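Local coordinates for glucose-6-phosphate isomerase (Chlamydia trachomatis D/UW-3/CX, PDB 6OTU) that catalyses the reversible isomerisation of glucose-6-phosphate to fructose-6-phosphate, at the interface of chains A and B. Coordinates in Å, arbitrary orientation; residue numbers count along the deposited sequence, not the author numbering. Chains: chain A/B, Glucose-6-phosphate isomerase.

Contact 1: the interface of chains A and B. Residues chain A 413-414, 422-423, 425-426; chain B 187, 189, 220.
The carboxylate of A:Asp414 turns one face to the ring of B:Pro189, whose CG sits over it, 3.9 Å from A:Asp414 CG and at much the same distance from both oxygens. Its other partners belong to its own chain: A:Ser422 N comes to OD1 and A:Ser423 N to OD2, both near the plane on the syn sides, while A:Ser423 OG comes to OD2 on the anti side, tilted 30° out of it. A:Asp414 thus caps the start of helix 422-439, and these bonds fix its rotation, with its face against the CG corner of the proline. The proline ring is itself flanked: B:Pro189 CB abuts the carbonyl A:Leu413 O at 3.2 Å, while A:Ser422 CB sits obliquely above the rim of one face, 4.0 Å from B:Pro189 CD. Beside it, B:Ile187 stretches out with CG1 anti to the backbone N (chi1 -158°), which carries CD1 against the aliphatic stem of A:Lys425, 3.5 Å from CB, the two chains crossing near a right angle. Its CG2 branch runs antiparallel alongside A:Leu426, 4.1 Å from CD1. The patch seats the capped end of a helix on the start of helix 189-196 of the other subunit, helping to join the dimer typical of this family.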
ATOM      1  N   LEU A 413       9.677  25.089  -1.248  1.00 39.10           N
ATOM      2  CA  LEU A 413      10.345  25.200   0.047  1.00 43.31           C
ATOM      3  C   LEU A 413      11.500  24.205   0.111  1.00 45.14           C
ATOM      4  O   LEU A 413      11.303  22.998  -0.070  1.00 42.49           O
ATOM      5  CB  LEU A 413       9.395  24.963   1.221  1.00 38.27           C
ATOM      6  CG  LEU A 413      10.212  24.901   2.527  1.00 38.21           C
ATOM      7  CD1 LEU A 413      10.686  26.286   2.935  1.00 39.25           C
ATOM      8  CD2 LEU A 413       9.481  24.242   3.685  1.00 41.14           C
ATOM      9  N   ASP A 414      12.698  24.713   0.374  1.00 43.74           N
ATOM     10  CA  ASP A 414      13.883  23.873   0.422  1.00 40.06           C
ATOM     11  C   ASP A 414      14.960  24.620   1.197  1.00 45.36           C
ATOM     12  O   ASP A 414      14.777  25.768   1.610  1.00 49.09           O
ATOM     13  CB  ASP A 414      14.349  23.482  -0.990  1.00 39.50           C
ATOM     14  CG  ASP A 414      15.040  22.118  -1.024  1.00 41.03           C
ATOM     15  OD1 ASP A 414      15.580  21.700   0.025  1.00 44.12           O
ATOM     16  OD2 ASP A 414      15.061  21.474  -2.098  1.00 40.84           O
ATOM     17  N   SER A 422      17.567  19.597  -0.279  1.00 42.43           N
ATOM     18  CA  SER A 422      16.877  18.347   0.020  1.00 36.19           C
ATOM     19  C   SER A 422      16.239  17.732  -1.226  1.00 37.52           C
ATOM     20  O   SER A 422      16.183  16.505  -1.342  1.00 45.80           O
ATOM     21  CB  SER A 422      15.828  18.586   1.108  1.00 39.63           C
ATOM     22  OG  SER A 422      16.434  18.627   2.395  1.00 42.37           O
ATOM     23  N   SER A 423      15.760  18.547  -2.169  1.00 34.53           N
ATOM     24  CA  SER A 423      15.363  17.990  -3.459  1.00 34.02           C
ATOM     25  C   SER A 423      16.494  17.163  -4.068  1.00 36.95           C
ATOM     26  O   SER A 423      16.262  16.052  -4.567  1.00 35.15           O
ATOM     27  CB  SER A 423      14.930  19.104  -4.417  1.00 37.58           C
ATOM     28  OG  SER A 423      13.674  19.651  -4.041  1.00 43.43           O
ATOM     29  N   LYS A 425      19.137  15.777  -2.369  1.00 37.21           N
ATOM     30  CA  LYS A 425      19.301  14.584  -1.543  1.00 35.50           C
ATOM     31  C   LYS A 425      18.237  13.532  -1.858  1.00 36.54           C
ATOM     32  O   LYS A 425      18.540  12.338  -1.938  1.00 33.34           O
ATOM     33  CB  LYS A 425      19.267  14.967  -0.064  1.00 38.06           C
ATOM     34  CG  LYS A 425      20.408  15.881   0.383  1.00 39.28           C
ATOM     35  CD  LYS A 425      20.271  16.212   1.864  1.00 37.44           C
ATOM     36  CE  LYS A 425      21.435  17.038   2.367  1.00 38.66           C
ATOM     37  NZ  LYS A 425      21.341  18.436   1.892  1.00 38.48           N
ATOM     38  N   LEU A 426      16.992  13.966  -2.076  1.00 33.30           N
ATOM     39  CA  LEU A 426      15.918  13.056  -2.458  1.00 32.60           C
ATOM     40  C   LEU A 426      16.249  12.284  -3.737  1.00 36.00           C
ATOM     41  O   LEU A 426      16.155  11.049  -3.776  1.00 34.37           O
ATOM     42  CB  LEU A 426      14.624  13.844  -2.628  1.00 32.43           C
ATOM     43  CG  LEU A 426      13.405  13.025  -3.021  1.00 43.01           C
ATOM     44  CD1 LEU A 426      13.028  12.110  -1.868  1.00 31.54           C
ATOM     45  CD2 LEU A 426      12.248  13.953  -3.417  1.00 38.22           C
TER
ATOM     46  N   ILE B 187      12.524  13.038   3.420  1.00 31.54           N
ATOM     47  CA  ILE B 187      13.429  14.152   3.186  1.00 33.48           C
ATOM     48  C   ILE B 187      12.939  15.031   2.036  1.00 32.57           C
ATOM     49  O   ILE B 187      13.345  16.195   1.945  1.00 33.76           O
ATOM     50  CB  ILE B 187      14.874  13.689   2.932  1.00 39.47           C
ATOM     51  CG1 ILE B 187      15.815  14.856   3.253  1.00 45.61           C
ATOM     52  CG2 ILE B 187      15.043  13.121   1.517  1.00 34.18           C
ATOM     53  CD1 ILE B 187      17.182  14.677   2.791  1.00 53.70           C
ATOM     54  N   PRO B 189      11.251  17.755   0.689  1.00 38.65           N
ATOM     55  CA  PRO B 189      10.778  18.927   1.442  1.00 34.94           C
ATOM     56  C   PRO B 189       9.332  19.293   1.153  1.00 37.19           C
ATOM     57  O   PRO B 189       8.758  20.107   1.891  1.00 31.91           O
ATOM     58  CB  PRO B 189      11.729  20.035   0.987  1.00 32.44           C
ATOM     59  CG  PRO B 189      12.090  19.631  -0.411  1.00 35.98           C
ATOM     60  CD  PRO B 189      12.192  18.128  -0.376  1.00 32.45           C
ATOM     61  N   ALA B 220      17.154  16.979   8.872  1.00 34.67           N
ATOM     62  CA  ALA B 220      16.853  18.004   7.883  1.00 42.27           C
ATOM     63  C   ALA B 220      15.485  18.615   8.146  1.00 34.93           C
ATOM     64  O   ALA B 220      15.306  19.830   8.023  1.00 37.68           O
ATOM     65  CB  ALA B 220      16.937  17.427   6.471  1.00 36.00           C
TER

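Contact 2: the interface of chains A and B. Residues chain A 380-383, 426; chain B 157, 186-187.
B:Asn186 reaches across to the cis peptide between A:Gly381 and A:Thr382, and its side chain meets chain A all along its length. CB passes 3.5 Å from A:Asn383 OD1, whose amide stands almost perpendicular to that of B:Asn186. With CG roughly anti to the backbone N (chi1 -155°), the amide then points at the cis peptide, CG lying close to the peptide group itself. At the tip the two ends of the amide divide the work: OD1 accepts from A:Thr382 N at 2.9 Å, and ND2 donates to A:Gly381 O at a short 2.5 Å. A cis peptide presents its C=O and N-H on the same side, which lets one asparagine amide grip both. The pairing is twisted, for ND2 stands 38° out of the plane of the A:Gly381 carbonyl and A:Thr382 N lies 44° above that of the asparagine. A:Thr382 OG1 adds a weak bond to OD1. Apolar contacts flank the pair: A:Thr382 CG2 touches B:Ile187 CG2 (3.9 Å), and B:Ile157 CD1 rests 3.8 Å from A:Asn383 CA. B:Ile157 belongs to the glucose-6-phosphate pocket, and 3-10 helix 383-386 ends at active-site A:His386; the contact therefore likely fixes that histidine beside the partner's sugar site, as this family's shared active site requires.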
ATOM      1  N   VAL A 380       6.400   5.358  -0.933  1.00 31.08           N
ATOM      2  CA  VAL A 380       7.273   6.447  -1.371  1.00 32.14           C
ATOM      3  C   VAL A 380       8.677   6.288  -0.790  1.00 29.33           C
ATOM      4  O   VAL A 380       8.902   5.645   0.239  1.00 33.50           O
ATOM      5  CB  VAL A 380       6.689   7.840  -1.028  1.00 34.60           C
ATOM      6  CG1 VAL A 380       5.279   8.032  -1.619  1.00 29.23           C
ATOM      7  CG2 VAL A 380       6.711   8.087   0.469  1.00 29.61           C
ATOM      8  N   GLY A 381       9.643   6.896  -1.476  1.00 34.72           N
ATOM      9  CA  GLY A 381      10.964   7.133  -0.929  1.00 33.99           C
ATOM     10  C   GLY A 381      11.083   8.581  -0.489  1.00 34.47           C
ATOM     11  O   GLY A 381      10.388   9.452  -1.012  1.00 35.55           O
ATOM     12  N   THR A 382      11.985   8.847   0.463  1.00 34.92           N
ATOM     13  CA  THR A 382      12.924   7.869   1.030  1.00 30.81           C
ATOM     14  C   THR A 382      12.353   6.944   2.136  1.00 40.82           C
ATOM     15  O   THR A 382      13.094   6.099   2.652  1.00 30.75           O
ATOM     16  CB  THR A 382      14.153   8.570   1.675  1.00 36.92           C
ATOM     17  OG1 THR A 382      13.703   9.508   2.668  1.00 37.27           O
ATOM     18  CG2 THR A 382      15.059   9.283   0.645  1.00 31.67           C
ATOM     19  N   ASN A 383      11.084   7.113   2.538  1.00 30.50           N
ATOM     20  CA  ASN A 383      10.563   6.296   3.647  1.00 35.91           C
ATOM     21  C   ASN A 383      10.833   4.811   3.425  1.00 30.15           C
ATOM     22  O   ASN A 383      11.246   4.107   4.351  1.00 44.22           O
ATOM     23  CB  ASN A 383       9.063   6.508   3.849  1.00 30.28           C
ATOM     24  CG  ASN A 383       8.699   7.952   4.071  1.00 37.60           C
ATOM     25  OD1 ASN A 383       8.979   8.796   3.233  1.00 34.45           O
ATOM     26  ND2 ASN A 383       8.043   8.242   5.191  1.00 38.55           N
ATOM     27  N   LEU A 426      16.992  13.966  -2.076  1.00 33.30           N
ATOM     28  CA  LEU A 426      15.918  13.056  -2.458  1.00 32.60           C
ATOM     29  C   LEU A 426      16.249  12.284  -3.737  1.00 36.00           C
ATOM     30  O   LEU A 426      16.155  11.049  -3.776  1.00 34.37           O
ATOM     31  CB  LEU A 426      14.624  13.844  -2.628  1.00 32.43           C
ATOM     32  CG  LEU A 426      13.405  13.025  -3.021  1.00 43.01           C
ATOM     33  CD1 LEU A 426      13.028  12.110  -1.868  1.00 31.54           C
ATOM     34  CD2 LEU A 426      12.248  13.953  -3.417  1.00 38.22           C
TER
ATOM     35  N   ILE B 157      10.867   9.154  10.790  1.00 34.77           N
ATOM     36  CA  ILE B 157      10.729   8.309   9.613  1.00 31.61           C
ATOM     37  C   ILE B 157      10.827   6.852  10.035  1.00 31.41           C
ATOM     38  O   ILE B 157      11.330   6.531  11.116  1.00 31.74           O
ATOM     39  CB  ILE B 157      11.802   8.673   8.548  1.00 31.41           C
ATOM     40  CG1 ILE B 157      11.469   8.088   7.159  1.00 31.37           C
ATOM     41  CG2 ILE B 157      13.187   8.304   9.045  1.00 32.04           C
ATOM     42  CD1 ILE B 157      12.345   8.673   6.019  1.00 31.63           C
ATOM     43  N   ASN B 186       9.445  12.239   5.108  1.00 32.73           N
ATOM     44  CA  ASN B 186      10.308  12.182   3.931  1.00 39.45           C
ATOM     45  C   ASN B 186      11.328  13.321   3.935  1.00 39.02           C
ATOM     46  O   ASN B 186      11.049  14.442   4.371  1.00 39.06           O
ATOM     47  CB  ASN B 186       9.446  12.264   2.659  1.00 42.57           C
ATOM     48  CG  ASN B 186      10.108  11.623   1.430  1.00 37.96           C
ATOM     49  OD1 ASN B 186      11.333  11.552   1.317  1.00 37.39           O
ATOM     50  ND2 ASN B 186       9.275  11.166   0.495  1.00 32.87           N
ATOM     51  N   ILE B 187      12.524  13.038   3.420  1.00 31.54           N
ATOM     52  CA  ILE B 187      13.429  14.152   3.186  1.00 33.48           C
ATOM     53  C   ILE B 187      12.939  15.031   2.036  1.00 32.57           C
ATOM     54  O   ILE B 187      13.345  16.195   1.945  1.00 33.76           O
ATOM     55  CB  ILE B 187      14.874  13.689   2.932  1.00 39.47           C
ATOM     56  CG1 ILE B 187      15.815  14.856   3.253  1.00 45.61           C
ATOM     57  CG2 ILE B 187      15.043  13.121   1.517  1.00 34.18           C
ATOM     58  CD1 ILE B 187      17.182  14.677   2.791  1.00 53.70           C
TER

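Contact 3: the interface of chains A and B. Residues chain A 189-190, 193, 196, 224; chain B 409, 411-413.
The loop B:409-413 turns through B:Gly412 in a left-handed conformation (phi 80°), closed by B:Gly412 N donating to B:Asn409 OD1, and so directs the backbone of B:Arg411 towards helix 189-196 of chain A. There A:Asp190 OD1 accepts from B:Arg411 N at 3.0 Å, approached on the syn side but 34° out of the carboxylate plane. The same oxygen holds water 1 at 2.6 Å; one carboxylate oxygen thereby holds the N of B:Arg411 directly and the N and O of B:Leu413 through water. B:Asn409 CB comes to the oxygen end of the carboxylate, tilted well out of its plane, 3.3 Å from A:Asp190 OD1, with its amide plane steeply turned to it. The arginine uses its aliphatic part: extended from CG to NE, it lays CD on A:Ala193 CB at 3.6 Å. Its NE is 4.7 Å from A:Asp190 OD1, too far for a salt bridge, though the opposite charges may still attract. B:Leu413, with CG anti to the backbone N (chi1 172°), brings CD2 to two helices, crossing A:Leu196 near a right angle, 3.7 Å from CD1, and meeting A:Leu224 CD2 tip to tip at 4.1 Å. This loop-to-helix patch fastens the chain B loop to helices 189-196 and 216-231 of chain A within the dimer interface.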
ATOM      1  N   PRO A 189     -19.408   3.023   7.517  1.00 38.65           N
ATOM      2  CA  PRO A 189     -19.926   4.377   7.762  1.00 34.94           C
ATOM      3  C   PRO A 189     -18.971   5.263   8.545  1.00 37.19           C
ATOM      4  O   PRO A 189     -19.195   6.480   8.610  1.00 31.91           O
ATOM      5  CB  PRO A 189     -21.210   4.116   8.552  1.00 32.44           C
ATOM      6  CG  PRO A 189     -20.913   2.845   9.288  1.00 35.98           C
ATOM      7  CD  PRO A 189     -20.099   2.014   8.331  1.00 32.45           C
ATOM      8  N   ASP A 190     -17.927   4.695   9.152  1.00 32.57           N
ATOM      9  CA  ASP A 190     -16.928   5.530   9.804  1.00 33.87           C
ATOM     10  C   ASP A 190     -16.240   6.428   8.788  1.00 33.96           C
ATOM     11  O   ASP A 190     -15.820   7.541   9.128  1.00 35.85           O
ATOM     12  CB  ASP A 190     -15.924   4.657  10.561  1.00 32.34           C
ATOM     13  CG  ASP A 190     -16.467   4.179  11.896  1.00 37.58           C
ATOM     14  OD1 ASP A 190     -17.418   4.805  12.412  1.00 37.98           O
ATOM     15  OD2 ASP A 190     -15.954   3.174  12.431  1.00 35.95           O
ATOM     16  N   ALA A 193     -18.580   9.302   8.486  1.00 33.81           N
ATOM     17  CA  ALA A 193     -18.594  10.059   9.728  1.00 36.89           C
ATOM     18  C   ALA A 193     -17.348  10.934   9.872  1.00 39.49           C
ATOM     19  O   ALA A 193     -17.447  12.100  10.281  1.00 38.33           O
ATOM     20  CB  ALA A 193     -18.738   9.101  10.910  1.00 36.09           C
ATOM     21  N   LEU A 196     -17.978  13.979   7.611  1.00 42.93           N
ATOM     22  CA  LEU A 196     -19.020  14.862   8.123  1.00 43.98           C
ATOM     23  C   LEU A 196     -18.551  15.615   9.362  1.00 49.24           C
ATOM     24  O   LEU A 196     -18.954  16.761   9.582  1.00 53.01           O
ATOM     25  CB  LEU A 196     -20.283  14.056   8.423  1.00 36.65           C
ATOM     26  CG  LEU A 196     -21.095  13.548   7.228  1.00 33.67           C
ATOM     27  CD1 LEU A 196     -21.901  12.315   7.596  1.00 36.80           C
ATOM     28  CD2 LEU A 196     -21.993  14.642   6.698  1.00 33.41           C
ATOM     29  N   LEU A 224     -26.658   8.683   3.234  1.00 39.28           N
ATOM     30  CA  LEU A 224     -26.152   9.207   4.503  1.00 43.21           C
ATOM     31  C   LEU A 224     -25.946  10.716   4.448  1.00 36.84           C
ATOM     32  O   LEU A 224     -26.198  11.422   5.428  1.00 40.06           O
ATOM     33  CB  LEU A 224     -24.838   8.522   4.879  1.00 42.74           C
ATOM     34  CG  LEU A 224     -24.901   7.358   5.864  1.00 46.03           C
ATOM     35  CD1 LEU A 224     -23.498   6.886   6.153  1.00 42.91           C
ATOM     36  CD2 LEU A 224     -25.608   7.753   7.148  1.00 49.55           C
TER
ATOM     37  N   ASN B 409     -19.076  -0.035  14.432  1.00 43.10           N
ATOM     38  CA  ASN B 409     -18.259   1.092  14.020  1.00 36.85           C
ATOM     39  C   ASN B 409     -17.754   1.868  15.242  1.00 38.23           C
ATOM     40  O   ASN B 409     -18.210   1.679  16.384  1.00 34.11           O
ATOM     41  CB  ASN B 409     -19.034   1.995  13.056  1.00 38.67           C
ATOM     42  CG  ASN B 409     -20.284   2.597  13.672  1.00 39.05           C
ATOM     43  OD1 ASN B 409     -20.210   3.371  14.632  1.00 44.51           O
ATOM     44  ND2 ASN B 409     -21.445   2.273  13.095  1.00 37.11           N
ATOM     45  N   ARG B 411     -17.555   5.430  15.336  1.00 34.89           N
ATOM     46  CA  ARG B 411     -17.990   6.807  15.489  1.00 33.96           C
ATOM     47  C   ARG B 411     -19.479   6.960  15.755  1.00 40.55           C
ATOM     48  O   ARG B 411     -19.927   8.089  15.963  1.00 40.05           O
ATOM     49  CB  ARG B 411     -17.603   7.606  14.253  1.00 33.84           C
ATOM     50  CG  ARG B 411     -16.101   7.752  14.131  1.00 38.90           C
ATOM     51  CD  ARG B 411     -15.758   8.514  12.901  1.00 33.21           C
ATOM     52  NE  ARG B 411     -14.346   8.406  12.590  1.00 33.64           N
ATOM     53  CZ  ARG B 411     -13.464   9.374  12.810  1.00 36.72           C
ATOM     54  NH1 ARG B 411     -13.858  10.520  13.354  1.00 35.38           N
ATOM     55  NH2 ARG B 411     -12.189   9.199  12.481  1.00 36.21           N
ATOM     56  N   GLY B 412     -20.249   5.873  15.738  1.00 34.82           N
ATOM     57  CA  GLY B 412     -21.653   5.932  16.092  1.00 35.56           C
ATOM     58  C   GLY B 412     -22.603   6.423  15.021  1.00 36.02           C
ATOM     59  O   GLY B 412     -23.784   6.604  15.321  1.00 38.97           O
ATOM     60  N   LEU B 413     -22.141   6.661  13.787  1.00 39.10           N
ATOM     61  CA  LEU B 413     -23.025   7.100  12.709  1.00 43.31           C
ATOM     62  C   LEU B 413     -23.327   5.922  11.787  1.00 45.14           C
ATOM     63  O   LEU B 413     -22.410   5.295  11.244  1.00 42.49           O
ATOM     64  CB  LEU B 413     -22.434   8.252  11.897  1.00 38.27           C
ATOM     65  CG  LEU B 413     -23.331   8.517  10.671  1.00 38.21           C
ATOM     66  CD1 LEU B 413     -24.620   9.209  11.083  1.00 39.25           C
ATOM     67  CD2 LEU B 413     -22.651   9.306   9.564  1.00 41.14           C
TER
HETATM   68  O   HOH W   1     -19.779   5.936  12.258  1.00 29.56           O

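Contact 1 and contact 2 are neighbours, their C-alpha centres about 9 Å apart, and they share A:Leu426 and B:Ile187, and so probably form one stretch of the interface. Contact 3 lies about 38 Å from contact 1 and 33 Å from contact 2, yet it involves Pro189 and Leu413 with the chains exchanged; by the two-fold symmetry its copy overlaps contact 1, so helix 189-196 and the 409-414 loop meet twice in the dimer. Contact 2 is centred about 6 Å from A:His386, against 13 Å for contact 1, which suggests that the interface both joins the subunits and helps build their active sites.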